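Local coordinates for protein intramolecular trans-sialidase (Macrobdella decora, PDB 3SLI) that cleaves sialic acid from sialylated glycans by intramolecular trans-sialylation, releasing 2,7-anhydro-Neu5Ac, at residues His70-Glu82 and Asn91-Leu103. Sequence-based numbering, arbitrary orientation.
Sequences HIYITNSGGIGIE and NYTLDRPASVRAL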
ATOM      1  N   HIS A  70     -28.180   7.617 -11.648  1.00  9.86           N
ATOM      2  CA  HIS A  70     -28.125   7.092 -10.290  1.00  9.65           C
ATOM      3  C   HIS A  70     -26.734   7.195  -9.677  1.00 12.15           C
ATOM      4  O   HIS A  70     -25.726   7.256 -10.399  1.00 10.53           O
ATOM      5  CB  HIS A  70     -28.680   5.648 -10.207  1.00 11.48           C
ATOM      6  CG  HIS A  70     -27.692   4.561 -10.544  1.00 12.25           C
ATOM      7  ND1 HIS A  70     -27.072   4.457 -11.770  1.00 15.17           N
ATOM      8  CD2 HIS A  70     -27.286   3.484  -9.826  1.00 10.24           C
ATOM      9  CE1 HIS A  70     -26.331   3.359 -11.796  1.00 10.98           C
ATOM     10  NE2 HIS A  70     -26.445   2.753 -10.629  1.00 11.56           N
ATOM     11  N   ILE A  71     -26.708   7.358  -8.356  1.00 10.92           N
ATOM     12  CA  ILE A  71     -25.468   7.412  -7.584  1.00 12.56           C
ATOM     13  C   ILE A  71     -25.545   6.083  -6.840  1.00 10.15           C
ATOM     14  O   ILE A  71     -26.556   5.806  -6.202  1.00  9.98           O
ATOM     15  CB  ILE A  71     -25.482   8.556  -6.537  1.00 13.48           C
ATOM     16  CG1 ILE A  71     -25.655   9.913  -7.221  1.00 17.02           C
ATOM     17  CG2 ILE A  71     -24.185   8.535  -5.705  1.00 13.86           C
ATOM     18  CD1 ILE A  71     -25.833  11.067  -6.241  1.00 15.22           C
ATOM     19  N   TYR A  72     -24.487   5.277  -6.904  1.00 12.02           N
ATOM     20  CA  TYR A  72     -24.502   3.961  -6.261  1.00 11.46           C
ATOM     21  C   TYR A  72     -23.209   3.644  -5.515  1.00 10.78           C
ATOM     22  O   TYR A  72     -22.194   4.320  -5.698  1.00 11.86           O
ATOM     23  CB  TYR A  72     -24.734   2.860  -7.326  1.00 10.52           C
ATOM     24  CG  TYR A  72     -23.563   2.675  -8.284  1.00 10.69           C
ATOM     25  CD1 TYR A  72     -22.471   1.867  -7.941  1.00  8.39           C
ATOM     26  CD2 TYR A  72     -23.497   3.385  -9.483  1.00  9.45           C
ATOM     27  CE1 TYR A  72     -21.347   1.790  -8.749  1.00  7.54           C
ATOM     28  CE2 TYR A  72     -22.371   3.309 -10.307  1.00 10.74           C
ATOM     29  CZ  TYR A  72     -21.297   2.512  -9.929  1.00  9.74           C
ATOM     30  OH  TYR A  72     -20.169   2.459 -10.713  1.00 10.37           O
ATOM     31  N   ILE A  73     -23.267   2.595  -4.695  1.00 11.79           N
ATOM     32  CA  ILE A  73     -22.115   2.085  -3.959  1.00 11.56           C
ATOM     33  C   ILE A  73     -22.096   0.569  -4.220  1.00 12.92           C
ATOM     34  O   ILE A  73     -23.095   0.003  -4.691  1.00 11.38           O
ATOM     35  CB  ILE A  73     -22.191   2.368  -2.423  1.00 10.35           C
ATOM     36  CG1 ILE A  73     -23.534   1.924  -1.842  1.00 13.93           C
ATOM     37  CG2 ILE A  73     -21.903   3.846  -2.146  1.00 12.21           C
ATOM     38  CD1 ILE A  73     -23.450   0.759  -0.868  1.00 12.92           C
ATOM     39  N   THR A  74     -20.959  -0.081  -3.983  1.00 13.84           N
ATOM     40  CA  THR A  74     -20.869  -1.525  -4.190  1.00 12.67           C
ATOM     41  C   THR A  74     -20.495  -2.184  -2.870  1.00 15.23           C
ATOM     42  O   THR A  74     -19.949  -1.527  -1.976  1.00 17.14           O
ATOM     43  CB  THR A  74     -19.810  -1.905  -5.262  1.00 13.36           C
ATOM     44  OG1 THR A  74     -18.487  -1.752  -4.723  1.00 12.89           O
ATOM     45  CG2 THR A  74     -19.964  -1.032  -6.514  1.00 11.75           C
ATOM     46  N   ASN A  75     -20.744  -3.484  -2.750  1.00 13.06           N
ATOM     47  CA  ASN A  75     -20.415  -4.186  -1.514  1.00 12.61           C
ATOM     48  C   ASN A  75     -18.910  -4.266  -1.253  1.00 12.26           C
ATOM     49  O   ASN A  75     -18.487  -4.670  -0.172  1.00 11.24           O
ATOM     50  CB  ASN A  75     -21.084  -5.571  -1.440  1.00 11.32           C
ATOM     51  CG  ASN A  75     -20.606  -6.555  -2.519  1.00 10.88           C
ATOM     52  OD1 ASN A  75     -21.143  -7.659  -2.620  1.00 15.54           O
ATOM     53  ND2 ASN A  75     -19.619  -6.173  -3.316  1.00  8.49           N
ATOM     54  N   SER A  76     -18.113  -3.860  -2.239  1.00  9.55           N
ATOM     55  CA  SER A  76     -16.664  -3.856  -2.106  1.00 12.44           C
ATOM     56  C   SER A  76     -16.131  -2.435  -1.880  1.00 13.13           C
ATOM     57  O   SER A  76     -14.942  -2.170  -2.074  1.00 14.21           O
ATOM     58  CB  SER A  76     -16.002  -4.493  -3.324  1.00 11.01           C
ATOM     59  OG  SER A  76     -16.333  -3.807  -4.513  1.00 14.29           O
ATOM     60  N   GLY A  77     -17.033  -1.519  -1.517  1.00 13.50           N
ATOM     61  CA  GLY A  77     -16.645  -0.147  -1.234  1.00 10.91           C
ATOM     62  C   GLY A  77     -16.496   0.826  -2.388  1.00 12.97           C
ATOM     63  O   GLY A  77     -16.022   1.948  -2.187  1.00 11.68           O
ATOM     64  N   GLY A  78     -16.870   0.417  -3.596  1.00 11.35           N
ATOM     65  CA  GLY A  78     -16.768   1.324  -4.725  1.00 10.56           C
ATOM     66  C   GLY A  78     -17.937   2.306  -4.722  1.00  9.08           C
ATOM     67  O   GLY A  78     -18.950   2.074  -4.060  1.00  7.76           O
ATOM     68  N   ILE A  79     -17.771   3.431  -5.406  1.00 12.68           N
ATOM     69  CA  ILE A  79     -18.831   4.431  -5.504  1.00 12.44           C
ATOM     70  C   ILE A  79     -18.791   5.010  -6.910  1.00 11.05           C
ATOM     71  O   ILE A  79     -17.717   5.131  -7.505  1.00  9.68           O
ATOM     72  CB  ILE A  79     -18.666   5.586  -4.464  1.00 14.40           C
ATOM     73  CG1 ILE A  79     -19.913   6.479  -4.474  1.00 15.32           C
ATOM     74  CG2 ILE A  79     -17.428   6.436  -4.780  1.00 12.66           C
ATOM     75  CD1 ILE A  79     -19.886   7.558  -3.421  1.00 15.30           C
ATOM     76  N   GLY A  80     -19.957   5.318  -7.464  1.00 11.68           N
ATOM     77  CA  GLY A  80     -19.984   5.893  -8.793  1.00 10.75           C
ATOM     78  C   GLY A  80     -21.357   6.360  -9.226  1.00 10.25           C
ATOM     79  O   GLY A  80     -22.322   6.351  -8.451  1.00  9.58           O
ATOM     80  N   ILE A  81     -21.426   6.805 -10.472  1.00 12.10           N
ATOM     81  CA  ILE A  81     -22.672   7.265 -11.062  1.00 13.39           C
ATOM     82  C   ILE A  81     -22.742   6.724 -12.481  1.00 13.64           C
ATOM     83  O   ILE A  81     -21.729   6.289 -13.055  1.00 10.94           O
ATOM     84  CB  ILE A  81     -22.744   8.825 -11.191  1.00 12.72           C
ATOM     85  CG1 ILE A  81     -21.570   9.343 -12.033  1.00 12.55           C
ATOM     86  CG2 ILE A  81     -22.785   9.477  -9.826  1.00 13.98           C
ATOM     87  CD1 ILE A  81     -21.869  10.572 -12.833  1.00 13.29           C
ATOM     88  N   GLU A  82     -23.953   6.739 -13.023  1.00 12.68           N
ATOM     89  CA  GLU A  82     -24.206   6.359 -14.400  1.00 15.21           C
ATOM     90  C   GLU A  82     -25.320   7.323 -14.814  1.00 12.58           C
ATOM     91  O   GLU A  82     -26.319   7.454 -14.100  1.00 11.26           O
ATOM     92  CB  GLU A  82     -24.671   4.906 -14.535  1.00 14.34           C
ATOM     93  CG  GLU A  82     -23.626   3.863 -14.181  1.00 14.38           C
ATOM     94  CD  GLU A  82     -24.063   2.458 -14.554  1.00 13.16           C
ATOM     95  OE1 GLU A  82     -24.976   1.919 -13.896  1.00 14.57           O
ATOM     96  OE2 GLU A  82     -23.489   1.894 -15.507  1.00 15.38           O
ATOM     97  N   ASN A  91     -24.056   7.642 -22.363  1.00 15.17           N
ATOM     98  CA  ASN A  91     -23.818   6.719 -21.265  1.00 13.90           C
ATOM     99  C   ASN A  91     -22.549   7.229 -20.594  1.00 13.99           C
ATOM    100  O   ASN A  91     -21.433   6.883 -20.993  1.00 14.43           O
ATOM    101  CB  ASN A  91     -23.626   5.297 -21.801  1.00 15.44           C
ATOM    102  CG  ASN A  91     -23.215   4.315 -20.718  1.00 17.65           C
ATOM    103  OD1 ASN A  91     -23.510   4.500 -19.541  1.00 16.37           O
ATOM    104  ND2 ASN A  91     -22.514   3.272 -21.115  1.00 20.84           N
ATOM    105  N   TYR A  92     -22.737   8.145 -19.646  1.00 13.69           N
ATOM    106  CA  TYR A  92     -21.640   8.768 -18.912  1.00 12.90           C
ATOM    107  C   TYR A  92     -21.463   8.062 -17.574  1.00 11.31           C
ATOM    108  O   TYR A  92     -22.412   7.937 -16.800  1.00 13.38           O
ATOM    109  CB  TYR A  92     -21.947  10.249 -18.660  1.00 14.42           C
ATOM    110  CG  TYR A  92     -21.946  11.145 -19.885  1.00 14.48           C
ATOM    111  CD1 TYR A  92     -21.716  10.633 -21.166  1.00 12.52           C
ATOM    112  CD2 TYR A  92     -22.149  12.522 -19.752  1.00 15.93           C
ATOM    113  CE1 TYR A  92     -21.685  11.469 -22.285  1.00 14.06           C
ATOM    114  CE2 TYR A  92     -22.122  13.368 -20.867  1.00 16.64           C
ATOM    115  CZ  TYR A  92     -21.888  12.833 -22.126  1.00 15.56           C
ATOM    116  OH  TYR A  92     -21.848  13.666 -23.217  1.00 18.90           O
ATOM    117  N   THR A  93     -20.250   7.604 -17.297  1.00 13.88           N
ATOM    118  CA  THR A  93     -19.989   6.901 -16.044  1.00 12.69           C
ATOM    119  C   THR A  93     -18.744   7.460 -15.367  1.00 11.36           C
ATOM    120  O   THR A  93     -17.844   7.979 -16.031  1.00 12.91           O
ATOM    121  CB  THR A  93     -19.806   5.380 -16.288  1.00 14.67           C
ATOM    122  OG1 THR A  93     -18.711   5.169 -17.186  1.00 17.25           O
ATOM    123  CG2 THR A  93     -21.073   4.764 -16.897  1.00 14.26           C
ATOM    124  N   LEU A  94     -18.708   7.351 -14.047  1.00 13.74           N
ATOM    125  CA  LEU A  94     -17.591   7.826 -13.231  1.00 15.74           C
ATOM    126  C   LEU A  94     -17.644   7.053 -11.914  1.00 16.00           C
ATOM    127  O   LEU A  94     -18.712   6.935 -11.303  1.00 16.18           O
ATOM    128  CB  LEU A  94     -17.725   9.327 -12.943  1.00 16.69           C
ATOM    129  CG  LEU A  94     -16.605   9.943 -12.101  1.00 16.43           C
ATOM    130  CD1 LEU A  94     -15.270   9.786 -12.834  1.00 15.02           C
ATOM    131  CD2 LEU A  94     -16.909  11.406 -11.815  1.00 15.38           C
ATOM    132  N   ASP A  95     -16.504   6.523 -11.481  1.00 14.14           N
ATOM    133  CA  ASP A  95     -16.453   5.760 -10.238  1.00 13.54           C
ATOM    134  C   ASP A  95     -15.033   5.711  -9.677  1.00 10.83           C
ATOM    135  O   ASP A  95     -14.085   6.145 -10.330  1.00 11.74           O
ATOM    136  CB  ASP A  95     -16.951   4.322 -10.481  1.00 13.85           C
ATOM    137  CG  ASP A  95     -15.967   3.489 -11.302  1.00 21.99           C
ATOM    138  OD1 ASP A  95     -15.989   3.588 -12.547  1.00 25.02           O
ATOM    139  OD2 ASP A  95     -15.164   2.743 -10.696  1.00 22.78           O
ATOM    140  N   ARG A  96     -14.909   5.252  -8.439  1.00 13.16           N
ATOM    141  CA  ARG A  96     -13.605   5.072  -7.808  1.00 12.87           C
ATOM    142  C   ARG A  96     -13.754   3.933  -6.811  1.00 10.75           C
ATOM    143  O   ARG A  96     -14.608   3.981  -5.929  1.00 12.13           O
ATOM    144  CB  ARG A  96     -13.097   6.327  -7.083  1.00 13.85           C
ATOM    145  CG  ARG A  96     -11.559   6.385  -7.051  1.00 18.17           C
ATOM    146  CD  ARG A  96     -10.980   7.106  -5.833  1.00 19.46           C
ATOM    147  NE  ARG A  96     -11.035   6.278  -4.632  1.00 24.24           N
ATOM    148  CZ  ARG A  96     -10.125   6.290  -3.662  1.00 19.72           C
ATOM    149  NH1 ARG A  96      -9.070   7.086  -3.735  1.00 24.63           N
ATOM    150  NH2 ARG A  96     -10.281   5.503  -2.614  1.00 18.18           N
ATOM    151  N   PRO A  97     -12.992   2.843  -7.008  1.00 12.09           N
ATOM    152  CA  PRO A  97     -13.037   1.676  -6.117  1.00 11.23           C
ATOM    153  C   PRO A  97     -12.585   2.049  -4.707  1.00 12.23           C
ATOM    154  O   PRO A  97     -11.987   3.114  -4.498  1.00 11.52           O
ATOM    155  CB  PRO A  97     -12.025   0.717  -6.751  1.00 11.43           C
ATOM    156  CG  PRO A  97     -12.026   1.100  -8.191  1.00 16.62           C
ATOM    157  CD  PRO A  97     -12.077   2.610  -8.138  1.00 10.62           C
ATOM    158  N   ALA A  98     -12.916   1.191  -3.747  1.00 10.35           N
ATOM    159  CA  ALA A  98     -12.504   1.374  -2.360  1.00 13.18           C
ATOM    160  C   ALA A  98     -12.608   2.818  -1.844  1.00 14.96           C
ATOM    161  O   ALA A  98     -11.640   3.359  -1.296  1.00 13.38           O
ATOM    162  CB  ALA A  98     -11.076   0.861  -2.201  1.00 10.45           C
ATOM    163  N   SER A  99     -13.783   3.426  -2.019  1.00 15.13           N
ATOM    164  CA  SER A  99     -14.036   4.803  -1.591  1.00 13.72           C
ATOM    165  C   SER A  99     -14.816   4.913  -0.282  1.00 14.43           C
ATOM    166  O   SER A  99     -14.704   5.916   0.426  1.00 15.30           O
ATOM    167  CB  SER A  99     -14.802   5.557  -2.681  1.00 11.44           C
ATOM    168  OG  SER A  99     -14.042   5.660  -3.871  1.00 11.11           O
ATOM    169  N   VAL A 100     -15.631   3.903   0.015  1.00 11.76           N
ATOM    170  CA  VAL A 100     -16.448   3.885   1.218  1.00 11.61           C
ATOM    171  C   VAL A 100     -16.257   2.566   1.967  1.00 13.98           C
ATOM    172  O   VAL A 100     -15.653   1.633   1.429  1.00 15.99           O
ATOM    173  CB  VAL A 100     -17.960   4.079   0.862  1.00 11.03           C
ATOM    174  CG1 VAL A 100     -18.162   5.425   0.173  1.00 10.92           C
ATOM    175  CG2 VAL A 100     -18.461   2.962  -0.043  1.00  7.15           C
ATOM    176  N   ARG A 101     -16.749   2.482   3.198  1.00 10.82           N
ATOM    177  CA  ARG A 101     -16.633   1.248   3.971  1.00 14.24           C
ATOM    178  C   ARG A 101     -18.018   0.865   4.480  1.00 14.14           C
ATOM    179  O   ARG A 101     -18.958   1.639   4.338  1.00 15.47           O
ATOM    180  CB  ARG A 101     -15.618   1.387   5.120  1.00 16.53           C
ATOM    181  CG  ARG A 101     -16.052   2.233   6.321  1.00 15.40           C
ATOM    182  CD  ARG A 101     -14.932   2.282   7.360  1.00 17.44           C
ATOM    183  NE  ARG A 101     -14.573   0.948   7.858  1.00 18.38           N
ATOM    184  CZ  ARG A 101     -13.365   0.601   8.309  1.00 17.04           C
ATOM    185  NH1 ARG A 101     -12.373   1.478   8.326  1.00 17.16           N
ATOM    186  NH2 ARG A 101     -13.159  -0.623   8.782  1.00 18.86           N
ATOM    187  N   ALA A 102     -18.162  -0.324   5.057  1.00 15.04           N
ATOM    188  CA  ALA A 102     -19.468  -0.760   5.536  1.00 12.15           C
ATOM    189  C   ALA A 102     -19.509  -0.982   7.027  1.00 17.00           C
ATOM    190  O   ALA A 102     -20.471  -0.598   7.699  1.00 17.27           O
ATOM    191  CB  ALA A 102     -19.896  -2.029   4.812  1.00 13.38           C
ATOM    192  N   LEU A 103     -18.421  -1.520   7.558  1.00 16.87           N
ATOM    193  CA  LEU A 103     -18.346  -1.835   8.974  1.00 18.19           C
ATOM    194  C   LEU A 103     -17.033  -1.362   9.577  1.00 17.68           C
ATOM    195  O   LEU A 103     -15.985  -1.430   8.934  1.00 17.52           O
ATOM    196  CB  LEU A 103     -18.508  -3.344   9.147  1.00 21.04           C
ATOM    197  CG  LEU A 103     -18.647  -3.931  10.546  1.00 25.14           C
ATOM    198  CD1 LEU A 103     -19.747  -4.981  10.530  1.00 27.49           C
ATOM    199  CD2 LEU A 103     -17.311  -4.516  11.007  1.00 29.74           C
TER
HETATM  200  O   HOH W   1     -13.752  -1.441  -4.512  1.00 11.50           O
HETATM  201  O   HOH W   2     -23.244   2.196 -18.197  1.00 21.41           O
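I79 and R96 pair at one end of an antiparallel β hairpin, strands 79-85 and 91-96, at the margin of a six-stranded sheet. The sheet faces a second one, consistent with a concanavalin-like β sandwich in the N-terminal domain of this sialidase. R96 N donates to I79 O at 3.0 Å, almost in line with the carbonyl bond. I81 N binds L94 O in much the same way.

Packing is tight on the face that carries I79 and I81. I79 CG2 presses on S99 CB at 3.5 Å, closer than usual for two carbons. Strand 37-45 and strand 107-118 of the second sheet cover this side, with Y43 and N111 against V100 and V113 against I79. V100 CG2 sits between its own backbone N and carbonyl carbon, which brings it 3.4 Å from G77 O. That oxygen also accepts two N-H groups, from S99 and V100; only the V100 bond lies in the carbonyl plane, on a lone pair.

The other face is looser and wetter. T93 and D95 are exposed there. E82 and T93 lie side by side, with E82 CG 3.8 Å from T93 CG2. One water joins E82 OE2 to N91 OD1. At the turn, a second water joins S76 O to A98 N.

R96 turns its guanidinium back on its own loop and also reaches K662 O, tying the hairpin to the C-terminal part of the chain. R96 O is gripped from opposite faces of its plane, by I79 N and by S99 OG at 2.7 Å.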